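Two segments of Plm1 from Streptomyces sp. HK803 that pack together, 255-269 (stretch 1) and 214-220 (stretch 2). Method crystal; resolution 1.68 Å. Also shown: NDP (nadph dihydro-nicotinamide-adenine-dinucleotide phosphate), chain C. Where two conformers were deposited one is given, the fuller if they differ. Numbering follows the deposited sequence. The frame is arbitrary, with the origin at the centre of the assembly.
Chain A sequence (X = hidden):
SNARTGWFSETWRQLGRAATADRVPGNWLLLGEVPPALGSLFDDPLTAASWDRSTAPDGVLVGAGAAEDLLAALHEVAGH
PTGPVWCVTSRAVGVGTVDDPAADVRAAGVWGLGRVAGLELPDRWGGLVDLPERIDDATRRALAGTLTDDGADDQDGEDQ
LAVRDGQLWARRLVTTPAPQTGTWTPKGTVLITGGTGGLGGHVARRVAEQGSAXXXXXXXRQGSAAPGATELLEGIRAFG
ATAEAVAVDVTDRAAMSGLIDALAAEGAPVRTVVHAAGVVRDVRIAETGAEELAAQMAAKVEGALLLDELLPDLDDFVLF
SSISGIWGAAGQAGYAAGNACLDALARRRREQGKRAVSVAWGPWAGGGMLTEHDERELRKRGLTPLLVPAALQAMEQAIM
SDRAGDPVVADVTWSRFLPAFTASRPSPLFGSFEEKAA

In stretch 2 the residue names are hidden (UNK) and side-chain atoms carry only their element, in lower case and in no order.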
# COMPACT_ATOMS: atom_id res chain seq x y z
N ALA A 255 25.52 -3.56 0.13
CA ALA A 255 25.37 -4.61 -0.87
C ALA A 255 24.65 -4.11 -2.12
O ALA A 255 25.05 -4.42 -3.23
CB ALA A 255 24.64 -5.81 -0.28
N MET A 256 23.58 -3.33 -1.93
CA MET A 256 22.81 -2.84 -3.08
C MET A 256 23.61 -1.84 -3.90
O MET A 256 23.63 -1.91 -5.14
CB MET A 256 21.46 -2.24 -2.63
CG MET A 256 20.49 -3.30 -2.14
SD MET A 256 19.88 -4.41 -3.43
CE MET A 256 18.71 -3.29 -4.20
N SER A 257 24.28 -0.92 -3.22
CA SER A 257 25.07 0.11 -3.90
C SER A 257 26.27 -0.51 -4.63
O SER A 257 26.62 -0.08 -5.72
CB SER A 257 25.52 1.19 -2.92
OG SER A 257 26.34 0.64 -1.90
N GLY A 258 26.89 -1.52 -4.02
CA GLY A 258 27.94 -2.32 -4.66
C GLY A 258 27.53 -2.96 -5.97
O GLY A 258 28.27 -2.89 -6.96
N LEU A 259 26.35 -3.58 -5.98
CA LEU A 259 25.82 -4.26 -7.15
C LEU A 259 25.55 -3.26 -8.25
O LEU A 259 25.97 -3.44 -9.41
CB LEU A 259 24.52 -4.99 -6.80
CG LEU A 259 23.80 -5.66 -7.96
CD1 LEU A 259 24.70 -6.70 -8.62
CD2 LEU A 259 22.48 -6.29 -7.52
N ILE A 260 24.83 -2.20 -7.89
CA ILE A 260 24.44 -1.18 -8.84
C ILE A 260 25.68 -0.49 -9.45
O ILE A 260 25.76 -0.28 -10.67
CB ILE A 260 23.47 -0.17 -8.19
CG1 ILE A 260 22.12 -0.87 -7.95
CG2 ILE A 260 23.34 1.07 -9.06
CD1 ILE A 260 21.18 -0.18 -6.94
N ASP A 261 26.64 -0.15 -8.60
CA ASP A 261 27.90 0.46 -9.06
C ASP A 261 28.68 -0.45 -10.01
O ASP A 261 29.23 0.02 -11.01
CB ASP A 261 28.78 0.81 -7.85
CG ASP A 261 28.26 2.00 -7.06
OD1 ASP A 261 27.26 2.66 -7.46
OD2 ASP A 261 28.87 2.30 -6.00
N ALA A 262 28.74 -1.74 -9.68
CA ALA A 262 29.48 -2.72 -10.49
C ALA A 262 28.85 -2.88 -11.87
O ALA A 262 29.56 -3.04 -12.85
CB ALA A 262 29.53 -4.07 -9.78
N LEU A 263 27.52 -2.83 -11.93
CA LEU A 263 26.84 -2.96 -13.21
C LEU A 263 27.09 -1.72 -14.09
O LEU A 263 27.34 -1.85 -15.28
CB LEU A 263 25.33 -3.20 -13.00
CG LEU A 263 24.96 -4.60 -12.47
CD1 LEU A 263 23.56 -4.59 -11.81
CD2 LEU A 263 25.05 -5.69 -13.53
N ALA A 264 27.05 -0.54 -13.49
CA ALA A 264 27.30 0.71 -14.21
C ALA A 264 28.75 0.73 -14.74
O ALA A 264 29.00 1.18 -15.86
CB ALA A 264 27.01 1.93 -13.34
N ALA A 265 29.67 0.20 -13.94
CA ALA A 265 31.10 0.16 -14.30
C ALA A 265 31.38 -0.77 -15.50
O ALA A 265 32.30 -0.52 -16.29
CB ALA A 265 31.93 -0.25 -13.09
N GLU A 266 30.59 -1.82 -15.63
CA GLU A 266 30.63 -2.72 -16.78
C GLU A 266 29.96 -2.16 -18.04
O GLU A 266 30.02 -2.78 -19.09
CB GLU A 266 29.90 -4.03 -16.44
CG GLU A 266 30.58 -4.91 -15.46
CD GLU A 266 29.84 -6.21 -15.30
OE1 GLU A 266 29.91 -7.05 -16.23
OE2 GLU A 266 29.18 -6.39 -14.26
N GLY A 267 29.31 -1.00 -17.92
CA GLY A 267 28.58 -0.41 -19.04
C GLY A 267 27.22 -1.07 -19.25
O GLY A 267 26.66 -1.01 -20.35
N ALA A 268 26.72 -1.71 -18.19
CA ALA A 268 25.42 -2.41 -18.21
C ALA A 268 24.58 -1.95 -17.02
O ALA A 268 24.14 -2.77 -16.22
CB ALA A 268 25.61 -3.93 -18.18
N PRO A 269 24.36 -0.64 -16.91
CA PRO A 269 23.62 -0.11 -15.75
C PRO A 269 22.18 -0.63 -15.68
O PRO A 269 21.58 -0.89 -16.72
CB PRO A 269 23.65 1.40 -15.98
CG PRO A 269 23.78 1.54 -17.46
CD PRO A 269 24.66 0.42 -17.89
N UNK A 214 19.35 -7.10 -22.34
CA UNK A 214 20.71 -7.66 -22.36
C UNK A 214 20.97 -8.61 -21.18
O UNK A 214 21.63 -9.64 -21.36
o UNK A 214 22.31 -4.58 -23.55
o UNK A 214 21.49 -6.31 -24.70
c UNK A 214 21.76 -6.55 -22.31
c UNK A 214 21.86 -5.76 -23.62
N UNK A 215 20.47 -8.26 -20.00
CA UNK A 215 20.78 -8.98 -18.75
C UNK A 215 19.57 -8.99 -17.84
O UNK A 215 18.93 -7.97 -17.67
n UNK A 215 25.51 -7.63 -18.31
c UNK A 215 23.18 -8.21 -18.67
c UNK A 215 21.88 -8.29 -17.98
n UNK A 215 26.69 -7.51 -16.34
n UNK A 215 27.72 -7.09 -18.36
c UNK A 215 24.25 -7.98 -17.64
c UNK A 215 26.64 -7.41 -17.67
N UNK A 216 19.30 -10.15 -17.25
CA UNK A 216 18.23 -10.30 -16.27
C UNK A 216 18.86 -10.73 -14.95
O UNK A 216 19.53 -11.76 -14.89
c UNK A 216 16.07 -11.47 -15.68
c UNK A 216 17.16 -11.29 -16.75
c UNK A 216 15.72 -11.85 -18.76
c UNK A 216 16.54 -10.80 -18.05
N UNK A 217 18.69 -9.91 -13.92
CA UNK A 217 19.24 -10.19 -12.60
C UNK A 217 18.10 -10.46 -11.62
O UNK A 217 17.20 -9.62 -11.44
c UNK A 217 22.21 -7.80 -11.95
c UNK A 217 20.07 -9.02 -12.11
c UNK A 217 22.14 -9.88 -13.26
c UNK A 217 21.36 -8.65 -12.86
N UNK A 218 18.15 -11.64 -11.00
CA UNK A 218 17.14 -12.07 -10.04
C UNK A 218 17.75 -11.90 -8.66
O UNK A 218 18.78 -12.52 -8.34
c UNK A 218 15.94 -15.41 -11.58
c UNK A 218 16.75 -13.51 -10.26
c UNK A 218 15.12 -13.11 -12.18
c UNK A 218 16.30 -13.94 -11.64
N UNK A 219 17.18 -11.02 -7.86
CA UNK A 219 17.75 -10.68 -6.55
C UNK A 219 16.86 -11.18 -5.42
O UNK A 219 15.65 -10.94 -5.40
c UNK A 219 17.92 -9.16 -6.44
c UNK A 219 19.28 -7.28 -5.47
c UNK A 219 18.57 -8.60 -5.17
c UNK A 219 17.51 -8.38 -4.09
N UNK A 220 17.47 -11.87 -4.45
CA UNK A 220 16.75 -12.38 -3.28
C UNK A 220 17.82 -12.71 -2.25
O UNK A 220 18.99 -12.73 -2.59
o UNK A 220 16.69 -14.73 -3.96
c UNK A 220 15.91 -13.58 -3.62
PA NDP C . 7.30 -15.16 -2.76
O1A NDP C . 7.31 -16.36 -3.63
O2A NDP C . 7.45 -15.34 -1.28
O5B NDP C . 8.43 -14.14 -3.26
C5B NDP C . 8.92 -13.15 -2.39
C4B NDP C . 10.38 -12.94 -2.69
O4B NDP C . 10.91 -11.91 -1.88
C3B NDP C . 11.22 -14.16 -2.40
O3B NDP C . 12.05 -14.40 -3.56
C2B NDP C . 12.07 -13.78 -1.21
O2B NDP C . 13.26 -14.53 -1.35
C1B NDP C . 12.20 -12.28 -1.44
N9A NDP C . 12.60 -11.48 -0.29
C8A NDP C . 11.98 -11.37 0.94
N7A NDP C . 12.71 -10.53 1.72
C5A NDP C . 13.78 -10.09 0.99
C6A NDP C . 14.83 -9.22 1.26
N6A NDP C . 15.01 -8.59 2.41
N1A NDP C . 15.77 -9.01 0.26
C2A NDP C . 15.64 -9.61 -0.98
N3A NDP C . 14.61 -10.47 -1.26
C4A NDP C . 13.70 -10.69 -0.27
O3 NDP C . 5.95 -14.31 -2.96
PN NDP C . 5.19 -13.97 -4.32
O1N NDP C . 3.81 -14.48 -4.16
O2N NDP C . 5.94 -14.33 -5.53
O5D NDP C . 4.98 -12.39 -4.22
C5D NDP C . 5.97 -11.49 -4.63
C4D NDP C . 5.44 -10.08 -4.45
O4D NDP C . 4.15 -9.96 -5.02
C3D NDP C . 5.29 -9.70 -2.99
O3D NDP C . 5.84 -8.43 -2.79
C2D NDP C . 3.80 -9.67 -2.74
O2D NDP C . 3.43 -8.76 -1.73
C1D NDP C . 3.26 -9.33 -4.12
N1N NDP C . 1.91 -9.86 -4.32
C2N NDP C . 1.70 -11.20 -4.48
C3N NDP C . 0.42 -11.76 -4.52
C7N NDP C . 0.20 -13.20 -4.76
O7N NDP C . -1.10 -13.58 -5.00
N7N NDP C . 1.14 -14.13 -4.73
C4N NDP C . -0.74 -10.83 -4.72
C5N NDP C . -0.41 -9.38 -4.54
C6N NDP C . 0.89 -8.96 -4.38
P2B NDP C . 14.33 -14.72 -0.17
O1X NDP C . 15.32 -15.72 -0.73
O2X NDP C . 13.64 -15.25 1.09
O3X NDP C . 14.95 -13.43 0.17

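Position 214 carries two side-chain carbons, the second bearing two oxygens: a short carboxylate, hence Asp214. Its CB points toward stretch 1, yet its closest approach, Asp214 CB to Ala268 CB, is 6.2 Å, and it makes no contact. A charged group suits this exposed place.

Position 215 has three carbons in a row, a nitrogen, and then a carbon bearing two more nitrogens. This is a guanidinium on a long arm, so the residue is Arg215. Extended through t, t at chi2 and chi3, the arm reaches the end of the helix, where NH2 lies 3.1 Å from OE1 of Glu266 in a salt bridge. NH1 adds weak hydrogen bonds to both carboxylate oxygens of Glu266, to OE1 at 3.3 Å and OE2 at 3.4 Å. The carboxylate meets the guanidinium at its edge, where the N-H groups point; one face, which has no N-H to offer, is covered by Ala268, whose CB is 3.7 Å from Arg215 CZ.

Position 216 shows four carbons forked at the first, one arm two carbons long, which defines Ile216. It lies out of reach of stretch 1, and its branched hydrocarbon suits a buried strand position.

Position 217 also has four carbons, but the fork is at the second, so it is Leu217. Its CD1 packs 3.5 Å from Leu263 CD1 and 4.3 Å from Leu259 CD1. An apolar side chain fits here because its partners offer only methyl groups and no polar atom.

Position 218 repeats the four-carbon pattern forked at the second carbon, giving Leu218. It is buried but out of reach of the helix, as strand alternation predicts.

Position 219, again four carbons forked at the second, is Leu219. Its CD1 sits 3.6 Å from Met256 SD and 3.9 Å from Leu259 CD2, while its CD2 lies 3.8 Å from C2A of NADPH. One leucine thus touches both the helix and the cofactor's adenine.

Position 220 has one carbon and one oxygen: Ser220. Its hydroxyl is hydrogen-bonded elsewhere in the structure, and its CA comes within 3.5 Å of NADPH N3A, so the small side chain accompanies a close backbone approach to the cofactor.

The helix and strand run nearly antiparallel, at 172°. Leu219 meets Met256 and Leu259, Leu217 meets Leu259 and Leu263, and Arg215 meets Leu263, on successive helical turns. Leucines and methionine form the apolar part, buried except for the partly exposed Leu259; beyond it, Gly267, with positive phi, ends the helix in a Schellman motif, and Glu266 and Ala268 flank this glycine in sequence and engage Arg215.

Stretch 2 214-220: DRILLLS
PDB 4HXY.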